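Local coordinates for protein FAD-linked sulfhydryl oxidase ERV1 (Arabidopsis thaliana, PDB 2HJ3) that uses FAD and molecular oxygen to form disulfide bonds in small cysteine-containing proteins of the mitochondrial intermembrane space, releasing hydrogen peroxide, at residues K10-G14 with Y51-C56; S78-H83 with F97-D103. Numbering follows the deposited sequence.

Contact 1: K10-G14 with Y51-C56; sequences KEDLG and YPCREC. With FAD (flavin-adenine dinucleotide), chain K.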
loop_
_atom_site.group_PDB
_atom_site.type_symbol
_atom_site.label_atom_id
_atom_site.label_comp_id
_atom_site.label_asym_id
_atom_site.label_seq_id
_atom_site.Cartn_x
_atom_site.Cartn_y
_atom_site.Cartn_z
ATOM N N LYS A 10 9.070 11.623 5.221
ATOM C CA LYS A 10 9.572 10.408 4.603
ATOM C C LYS A 10 9.439 9.252 5.596
ATOM O O LYS A 10 9.134 8.119 5.215
ATOM C CB LYS A 10 11.041 10.600 4.225
ATOM C CG LYS A 10 11.744 9.342 3.764
ATOM C CD LYS A 10 13.265 9.499 3.832
ATOM C CE LYS A 10 13.772 10.593 2.900
ATOM N NZ LYS A 10 15.268 10.652 2.877
ATOM N N GLU A 11 9.661 9.551 6.874
ATOM C CA GLU A 11 9.577 8.537 7.917
ATOM C C GLU A 11 8.151 8.086 8.209
ATOM O O GLU A 11 7.915 6.899 8.417
ATOM C CB GLU A 11 10.231 9.034 9.211
ATOM C CG GLU A 11 11.736 9.287 9.123
ATOM C CD GLU A 11 12.081 10.560 8.361
ATOM O OE1 GLU A 11 11.390 11.581 8.572
ATOM O OE2 GLU A 11 13.048 10.550 7.566
ATOM N N ASP A 12 7.204 9.022 8.236
ATOM C CA ASP A 12 5.811 8.668 8.500
ATOM C C ASP A 12 5.283 7.773 7.382
ATOM O O ASP A 12 4.536 6.825 7.635
ATOM C CB ASP A 12 4.932 9.920 8.602
ATOM C CG ASP A 12 5.222 10.749 9.847
ATOM O OD1 ASP A 12 5.104 10.213 10.970
ATOM O OD2 ASP A 12 5.559 11.945 9.697
ATOM N N LEU A 13 5.672 8.083 6.147
ATOM C CA LEU A 13 5.244 7.309 4.988
ATOM C C LEU A 13 5.789 5.894 5.130
ATOM O O LEU A 13 5.046 4.917 5.030
ATOM C CB LEU A 13 5.771 7.947 3.697
ATOM C CG LEU A 13 5.315 7.301 2.383
ATOM C CD1 LEU A 13 3.827 7.524 2.218
ATOM C CD2 LEU A 13 6.072 7.885 1.202
ATOM N N GLY A 14 7.095 5.801 5.382
ATOM C CA GLY A 14 7.751 4.517 5.553
ATOM C C GLY A 14 7.096 3.647 6.602
ATOM O O GLY A 14 6.798 2.485 6.336
ATOM N N TYR A 51 6.066 4.429 -5.282
ATOM C CA TYR A 51 6.303 4.858 -3.906
ATOM C C TYR A 51 6.625 6.355 -3.863
ATOM O O TYR A 51 7.579 6.811 -4.491
ATOM C CB TYR A 51 7.434 4.049 -3.276
ATOM C CG TYR A 51 7.535 4.253 -1.783
ATOM C CD1 TYR A 51 6.493 3.867 -0.938
ATOM C CD2 TYR A 51 8.652 4.858 -1.218
ATOM C CE1 TYR A 51 6.563 4.077 0.434
ATOM C CE2 TYR A 51 8.730 5.081 0.156
ATOM C CZ TYR A 51 7.683 4.688 0.977
ATOM O OH TYR A 51 7.750 4.919 2.333
ATOM N N PRO A 52 5.816 7.139 -3.120
ATOM C CA PRO A 52 5.898 8.596 -2.924
ATOM C C PRO A 52 7.171 9.252 -2.390
ATOM O O PRO A 52 7.115 10.387 -1.932
ATOM C CB PRO A 52 4.702 8.895 -2.024
ATOM C CG PRO A 52 3.736 7.833 -2.383
ATOM C CD PRO A 52 4.610 6.610 -2.458
ATOM N N CYS A 53 8.299 8.552 -2.405
ATOM C CA CYS A 53 9.569 9.146 -1.983
ATOM C C CYS A 53 10.551 8.744 -3.075
ATOM O O CYS A 53 10.932 7.582 -3.187
ATOM C CB CYS A 53 10.055 8.649 -0.595
ATOM S SG CYS A 53 11.886 8.652 -0.458
ATOM N N ARG A 54 10.926 9.722 -3.893
ATOM C CA ARG A 54 11.839 9.537 -5.021
ATOM C C ARG A 54 12.972 8.517 -4.834
ATOM O O ARG A 54 12.945 7.442 -5.430
ATOM C CB ARG A 54 12.427 10.896 -5.409
ATOM C CG ARG A 54 11.366 11.942 -5.760
ATOM C CD ARG A 54 11.908 13.366 -5.645
ATOM N NE ARG A 54 10.881 14.371 -5.917
ATOM C CZ ARG A 54 11.016 15.672 -5.665
ATOM N NH1 ARG A 54 12.139 16.139 -5.129
ATOM N NH2 ARG A 54 10.028 16.510 -5.954
ATOM N N GLU A 55 13.968 8.859 -4.023
ATOM C CA GLU A 55 15.103 7.970 -3.792
ATOM C C GLU A 55 14.673 6.601 -3.264
ATOM O O GLU A 55 15.176 5.565 -3.710
ATOM C CB GLU A 55 16.074 8.603 -2.795
ATOM C CG GLU A 55 15.438 8.874 -1.443
ATOM C CD GLU A 55 16.454 9.068 -0.337
ATOM O OE1 GLU A 55 17.298 9.984 -0.458
ATOM O OE2 GLU A 55 16.405 8.305 0.655
ATOM N N CYS A 56 13.751 6.603 -2.306
ATOM C CA CYS A 56 13.265 5.363 -1.714
ATOM C C CYS A 56 12.745 4.414 -2.788
ATOM O O CYS A 56 12.962 3.202 -2.723
ATOM C CB CYS A 56 12.125 5.641 -0.741
ATOM S SG CYS A 56 12.343 6.932 0.527
HETATM P PA FAD K . 10.731 1.246 9.899
HETATM O O1A FAD K . 11.923 0.799 9.125
HETATM O O2A FAD K . 9.725 2.241 9.421
HETATM O O5B FAD K . 9.820 0.357 10.803
HETATM C C5B FAD K . 8.564 -0.275 10.969
HETATM C C4B FAD K . 8.744 -0.861 12.353
HETATM O O4B FAD K . 8.466 -2.207 11.883
HETATM C C3B FAD K . 9.912 -0.991 13.371
HETATM O O3B FAD K . 9.918 0.030 14.369
HETATM C C2B FAD K . 9.823 -2.387 13.806
HETATM O O2B FAD K . 8.869 -2.663 14.784
HETATM C C1B FAD K . 9.443 -3.066 12.485
HETATM N N9A FAD K . 10.413 -3.629 11.594
HETATM C C8A FAD K . 11.759 -3.309 11.289
HETATM N N7A FAD K . 12.430 -4.048 10.458
HETATM C C5A FAD K . 11.495 -5.007 10.088
HETATM C C6A FAD K . 11.515 -6.154 9.268
HETATM N N6A FAD K . 12.682 -6.500 8.685
HETATM N N1A FAD K . 10.356 -6.914 9.177
HETATM C C2A FAD K . 9.205 -6.681 9.855
HETATM N N3A FAD K . 9.191 -5.506 10.637
HETATM C C4A FAD K . 10.380 -4.729 10.734
HETATM N N1 FAD K . 14.001 5.808 3.606
HETATM C C2 FAD K . 15.163 6.434 3.190
HETATM O O2 FAD K . 15.684 7.382 3.808
HETATM N N3 FAD K . 15.656 5.846 2.038
HETATM C C4 FAD K . 15.070 4.745 1.367
HETATM O O4 FAD K . 15.670 4.484 0.272
HETATM C C4X FAD K . 13.913 4.153 1.845
HETATM N N5 FAD K . 13.164 3.118 1.183
HETATM C C5X FAD K . 11.902 2.602 1.559
HETATM C C6 FAD K . 11.234 1.652 0.756
HETATM C C7 FAD K . 9.938 1.202 1.151
HETATM C C7M FAD K . 9.231 0.222 0.203
HETATM C C8 FAD K . 9.325 1.668 2.356
HETATM C C8M FAD K . 8.003 1.261 2.995
HETATM C C9 FAD K . 10.009 2.622 3.121
HETATM C C9A FAD K . 11.267 3.179 2.774
HETATM N N10 FAD K . 12.173 4.163 3.422
HETATM C C10 FAD K . 13.354 4.738 3.021
HETATM C "C1'" FAD K . 11.834 4.525 4.757
HETATM C "C2'" FAD K . 12.374 3.740 5.908
HETATM O "O2'" FAD K . 12.594 2.351 5.500
HETATM C "C3'" FAD K . 11.732 4.004 7.235
HETATM O "O3'" FAD K . 10.397 3.530 7.182
HETATM C "C4'" FAD K . 11.916 5.215 8.135
HETATM O "O4'" FAD K . 13.317 5.605 8.139
HETATM C "C5'" FAD K . 11.575 5.056 9.561
HETATM O "O5'" FAD K . 12.311 4.078 10.301
HETATM P P FAD K . 11.749 3.478 11.630
HETATM O O1P FAD K . 13.081 3.380 12.219
HETATM O O2P FAD K . 10.631 4.196 12.284
HETATM O O3P FAD K . 11.348 1.980 11.172
HETATM O O HOH W 1 9.720 6.606 2.979
#
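Lys-10, in the first turn of helix 10-27, faces the redox-active CXXC motif and the flavin together. Its aliphatic chain lies beside the disulfide, with CG 4.1 Å from Cys-56 SG and 4.3 Å from Cys-53 SG. Its ammonium, NZ, forms a loose salt bridge with Glu-55 OE2 at 3.4 Å and a weak hydrogen bond to FAD O2, also at 3.4 Å. The backbone contributes as well: a water donates to Lys-10 O (2.8 Å) and is hydrogen-bonded to Tyr-51 OH (2.7 Å), bridging the segments. One helical turn on, Leu-13 points at the 51-56 segment. Its CD2 packs 3.6 Å from Pro-52 CB and makes an off-centre CH-pi contact with the Tyr-51 ring, 4.1 Å from the centroid and 30° off the normal. Thr-23 and Leu-24 of the second subunit pack on Leu-13 and Pro-52 respectively, so this apolar patch borders the dimer interface. At Gly-14 the helix touches the cofactor directly: CA is 3.3 Å from FAD O3', and a modelled CB would come within 2.1 Å of that oxygen.

Across the contact, the Tyr-51 ring turns one face to FAD C7, and Glu-55 OE2 comes within 2.9 Å of FAD N3. Cys-53 is the N-cap of helix 54-66, and its SG is bonded to Cys-56 SG at 2.0 Å. Cys-56 SG is the flavin-proximal sulfur, 3.5 Å from FAD C4X against 5.4 Å for Cys-53 SG. This spacing fits the ERV/ALR mechanism, in which the reduced CXXC pair passes its electrons to the flavin through the nearer cysteine.

Contact 2: S78-H83 with F97-D103; sequences SQWLCH and FPCERVD. With FAD (flavin-adenine dinucleotide), chain K; SO4 (sulfate ion), chain F.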
loop_
_atom_site.group_PDB
_atom_site.type_symbol
_atom_site.label_atom_id
_atom_site.label_comp_id
_atom_site.label_asym_id
_atom_site.label_seq_id
_atom_site.Cartn_x
_atom_site.Cartn_y
_atom_site.Cartn_z
ATOM N N SER A 78 6.481 -13.375 3.797
ATOM C CA SER A 78 6.805 -12.722 5.068
ATOM C C SER A 78 8.304 -12.524 5.182
ATOM O O SER A 78 8.775 -11.435 5.507
ATOM C CB SER A 78 6.381 -13.580 6.255
ATOM O OG SER A 78 5.026 -13.934 6.181
ATOM N N GLN A 79 9.050 -13.596 4.932
ATOM C CA GLN A 79 10.508 -13.557 5.021
ATOM C C GLN A 79 11.071 -12.581 4.006
ATOM O O GLN A 79 11.815 -11.663 4.357
ATOM C CB GLN A 79 11.092 -14.948 4.773
ATOM C CG GLN A 79 10.671 -15.995 5.794
ATOM C CD GLN A 79 11.217 -15.702 7.175
ATOM O OE1 GLN A 79 10.511 -15.858 8.174
ATOM N NE2 GLN A 79 12.482 -15.285 7.244
ATOM N N TRP A 80 10.708 -12.778 2.743
ATOM C CA TRP A 80 11.188 -11.916 1.679
ATOM C C TRP A 80 10.994 -10.440 2.025
ATOM O O TRP A 80 11.917 -9.635 1.894
ATOM C CB TRP A 80 10.456 -12.231 0.370
ATOM C CG TRP A 80 10.847 -11.305 -0.736
ATOM C CD1 TRP A 80 11.978 -11.363 -1.492
ATOM C CD2 TRP A 80 10.150 -10.125 -1.148
ATOM N NE1 TRP A 80 12.036 -10.286 -2.351
ATOM C CE2 TRP A 80 10.925 -9.510 -2.159
ATOM C CE3 TRP A 80 8.946 -9.527 -0.759
ATOM C CZ2 TRP A 80 10.537 -8.325 -2.786
ATOM C CZ3 TRP A 80 8.557 -8.348 -1.380
ATOM C CH2 TRP A 80 9.353 -7.759 -2.385
ATOM N N LEU A 81 9.794 -10.088 2.472
ATOM C CA LEU A 81 9.490 -8.700 2.816
ATOM C C LEU A 81 10.369 -8.210 3.966
ATOM O O LEU A 81 10.722 -7.037 4.030
ATOM C CB LEU A 81 8.010 -8.566 3.186
ATOM C CG LEU A 81 7.405 -7.162 3.152
ATOM C CD1 LEU A 81 7.676 -6.493 1.810
ATOM C CD2 LEU A 81 5.914 -7.270 3.398
ATOM N N CYS A 82 10.723 -9.119 4.870
ATOM C CA CYS A 82 11.576 -8.776 6.003
ATOM C C CYS A 82 13.006 -8.543 5.534
ATOM O O CYS A 82 13.695 -7.641 6.027
ATOM C CB CYS A 82 11.537 -9.894 7.047
ATOM S SG CYS A 82 12.713 -9.713 8.430
ATOM N N HIS A 83 13.451 -9.344 4.564
ATOM C CA HIS A 83 14.812 -9.198 4.038
ATOM C C HIS A 83 14.917 -7.897 3.275
ATOM O O HIS A 83 15.930 -7.199 3.338
ATOM C CB HIS A 83 15.179 -10.369 3.116
ATOM C CG HIS A 83 15.255 -11.686 3.820
ATOM N ND1 HIS A 83 16.106 -11.914 4.879
ATOM C CD2 HIS A 83 14.531 -12.820 3.671
ATOM C CE1 HIS A 83 15.894 -13.124 5.362
ATOM N NE2 HIS A 83 14.942 -13.695 4.648
ATOM N N PHE A 97 16.371 -6.552 11.685
ATOM C CA PHE A 97 15.398 -7.424 12.331
ATOM C C PHE A 97 15.594 -8.898 11.998
ATOM O O PHE A 97 15.845 -9.242 10.850
ATOM C CB PHE A 97 13.996 -6.958 11.895
ATOM C CG PHE A 97 12.862 -7.646 12.598
ATOM C CD1 PHE A 97 12.293 -7.088 13.738
ATOM C CD2 PHE A 97 12.339 -8.840 12.105
ATOM C CE1 PHE A 97 11.213 -7.710 14.374
ATOM C CE2 PHE A 97 11.259 -9.470 12.736
ATOM C CZ PHE A 97 10.698 -8.905 13.866
ATOM N N PRO A 98 15.494 -9.788 13.007
ATOM C CA PRO A 98 15.658 -11.233 12.782
ATOM C C PRO A 98 14.386 -11.763 12.135
ATOM O O PRO A 98 13.347 -11.901 12.786
ATOM C CB PRO A 98 15.872 -11.783 14.189
ATOM C CG PRO A 98 15.080 -10.836 15.047
ATOM C CD PRO A 98 15.402 -9.485 14.449
ATOM N N CYS A 99 14.476 -12.068 10.846
ATOM C CA CYS A 99 13.316 -12.520 10.095
ATOM C C CYS A 99 12.647 -13.808 10.529
ATOM O O CYS A 99 11.733 -14.281 9.859
ATOM C CB CYS A 99 13.660 -12.597 8.615
ATOM S SG CYS A 99 14.209 -11.004 7.937
ATOM N N GLU A 100 13.084 -14.375 11.643
ATOM C CA GLU A 100 12.476 -15.605 12.129
ATOM C C GLU A 100 11.372 -15.215 13.082
ATOM O O GLU A 100 10.536 -16.031 13.456
ATOM C CB GLU A 100 13.498 -16.448 12.873
ATOM C CG GLU A 100 14.638 -16.913 12.014
ATOM C CD GLU A 100 15.879 -17.165 12.834
ATOM O OE1 GLU A 100 15.819 -17.977 13.791
ATOM O OE2 GLU A 100 16.912 -16.539 12.518
ATOM N N ARG A 101 11.385 -13.946 13.463
ATOM C CA ARG A 101 10.403 -13.401 14.381
ATOM C C ARG A 101 9.352 -12.547 13.688
ATOM O O ARG A 101 8.498 -11.983 14.373
ATOM C CB ARG A 101 11.085 -12.529 15.445
ATOM C CG ARG A 101 12.021 -13.239 16.424
ATOM C CD ARG A 101 12.710 -12.192 17.308
ATOM N NE ARG A 101 13.571 -12.765 18.343
ATOM C CZ ARG A 101 14.430 -12.060 19.080
ATOM N NH1 ARG A 101 14.555 -10.749 18.899
ATOM N NH2 ARG A 101 15.163 -12.666 20.007
ATOM N N VAL A 102 9.392 -12.426 12.357
ATOM C CA VAL A 102 8.387 -11.588 11.689
ATOM C C VAL A 102 6.984 -11.950 12.117
ATOM O O VAL A 102 6.188 -11.070 12.422
ATOM C CB VAL A 102 8.424 -11.662 10.136
ATOM C CG1 VAL A 102 9.195 -10.481 9.585
ATOM C CG2 VAL A 102 9.015 -12.971 9.678
ATOM N N ASP A 103 6.681 -13.246 12.143
ATOM C CA ASP A 103 5.353 -13.701 12.539
ATOM C C ASP A 103 5.021 -13.338 13.982
ATOM O O ASP A 103 3.852 -13.282 14.361
ATOM C CB ASP A 103 5.214 -15.212 12.338
ATOM C CG ASP A 103 5.111 -15.596 10.880
ATOM O OD1 ASP A 103 4.927 -14.698 10.037
ATOM O OD2 ASP A 103 5.202 -16.795 10.568
HETATM P PA FAD K . 10.731 1.246 9.899
HETATM O O1A FAD K . 11.923 0.799 9.125
HETATM O O2A FAD K . 9.725 2.241 9.421
HETATM O O5B FAD K . 9.820 0.357 10.803
HETATM C C5B FAD K . 8.564 -0.275 10.969
HETATM C C4B FAD K . 8.744 -0.861 12.353
HETATM O O4B FAD K . 8.466 -2.207 11.883
HETATM C C3B FAD K . 9.912 -0.991 13.371
HETATM O O3B FAD K . 9.918 0.030 14.369
HETATM C C2B FAD K . 9.823 -2.387 13.806
HETATM O O2B FAD K . 8.869 -2.663 14.784
HETATM C C1B FAD K . 9.443 -3.066 12.485
HETATM N N9A FAD K . 10.413 -3.629 11.594
HETATM C C8A FAD K . 11.759 -3.309 11.289
HETATM N N7A FAD K . 12.430 -4.048 10.458
HETATM C C5A FAD K . 11.495 -5.007 10.088
HETATM C C6A FAD K . 11.515 -6.154 9.268
HETATM N N6A FAD K . 12.682 -6.500 8.685
HETATM N N1A FAD K . 10.356 -6.914 9.177
HETATM C C2A FAD K . 9.205 -6.681 9.855
HETATM N N3A FAD K . 9.191 -5.506 10.637
HETATM C C4A FAD K . 10.380 -4.729 10.734
HETATM N N1 FAD K . 14.001 5.808 3.606
HETATM C C2 FAD K . 15.163 6.434 3.190
HETATM O O2 FAD K . 15.684 7.382 3.808
HETATM N N3 FAD K . 15.656 5.846 2.038
HETATM C C4 FAD K . 15.070 4.745 1.367
HETATM O O4 FAD K . 15.670 4.484 0.272
HETATM C C4X FAD K . 13.913 4.153 1.845
HETATM N N5 FAD K . 13.164 3.118 1.183
HETATM C C5X FAD K . 11.902 2.602 1.559
HETATM C C6 FAD K . 11.234 1.652 0.756
HETATM C C7 FAD K . 9.938 1.202 1.151
HETATM C C7M FAD K . 9.231 0.222 0.203
HETATM C C8 FAD K . 9.325 1.668 2.356
HETATM C C8M FAD K . 8.003 1.261 2.995
HETATM C C9 FAD K . 10.009 2.622 3.121
HETATM C C9A FAD K . 11.267 3.179 2.774
HETATM N N10 FAD K . 12.173 4.163 3.422
HETATM C C10 FAD K . 13.354 4.738 3.021
HETATM C "C1'" FAD K . 11.834 4.525 4.757
HETATM C "C2'" FAD K . 12.374 3.740 5.908
HETATM O "O2'" FAD K . 12.594 2.351 5.500
HETATM C "C3'" FAD K . 11.732 4.004 7.235
HETATM O "O3'" FAD K . 10.397 3.530 7.182
HETATM C "C4'" FAD K . 11.916 5.215 8.135
HETATM O "O4'" FAD K . 13.317 5.605 8.139
HETATM C "C5'" FAD K . 11.575 5.056 9.561
HETATM O "O5'" FAD K . 12.311 4.078 10.301
HETATM P P FAD K . 11.749 3.478 11.630
HETATM O O1P FAD K . 13.081 3.380 12.219
HETATM O O2P FAD K . 10.631 4.196 12.284
HETATM O O3P FAD K . 11.348 1.980 11.172
HETATM S S SO4 F . 18.876 -10.061 6.507
HETATM O O1 SO4 F . 19.535 -10.878 5.475
HETATM O O2 SO4 F . 19.662 -8.837 6.734
HETATM O O3 SO4 F . 17.516 -9.707 6.059
HETATM O O4 SO4 F . 18.788 -10.829 7.762
#
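Phe-97 lays one ring face over the adenine of FAD, around C4A, while its CD2 rests 3.8 Å from Cys-82 SG in an oblique sulfur-aromatic contact (5.1 Å from SG to the ring centroid). The covalent link lies next to it: Cys-82 SG and Cys-99 SG are 2.0 Å apart with chi3 of -87°, close to the unstrained right angle, and the two CA atoms stand 5.8 Å apart. Cys-99 sits within a type I turn running from Pro-98 to Arg-101 and closed by Arg-101 N to Pro-98 O (2.9 Å). Its sulfur also lies over the face of the His-83 imidazole, 4.0 Å from the centroid and 27° off the normal. His-83 ND1 in turn donates to O3 of a sulfate at 2.9 Å, an ion probably taken from the crystallisation liquor. Val-102, starting helix 102-105, sets CG1 3.5 Å from Cys-82 CB and 3.8 Å from FAD N1A. Cys-82 O accepts a weak hydrogen bond from FAD N6A (3.1 Å). A disulfide thus staples the post-helix loop to helix 74-91 around the adenine; with Cys-82 SG 15.4 Å from FAD C4X, it is consistent with a structural rather than a redox role.

Along the chain the contacts come in series: contact 1 joins the start of helix 10-27 to the loop before helix 54-66 and its first turn, and closes before contact 2 ties helix 74-91 to the turn leading into helix 102-105. Helices 54-66 and 74-91 are consecutive members of the four-helix bundle. The centres are 21 Å apart, on opposite sides of the chain's centre, and the nearest atoms remain about 10 Å apart. FAD spans the interval, isoalloxazine at contact 1 and adenine at contact 2. This piece of the longer protein, its FAD-binding ERV/ALR domain, thus holds the redox-active disulfide at the flavin end and a second, whose Cys-82 lines the pocket, at the adenine end.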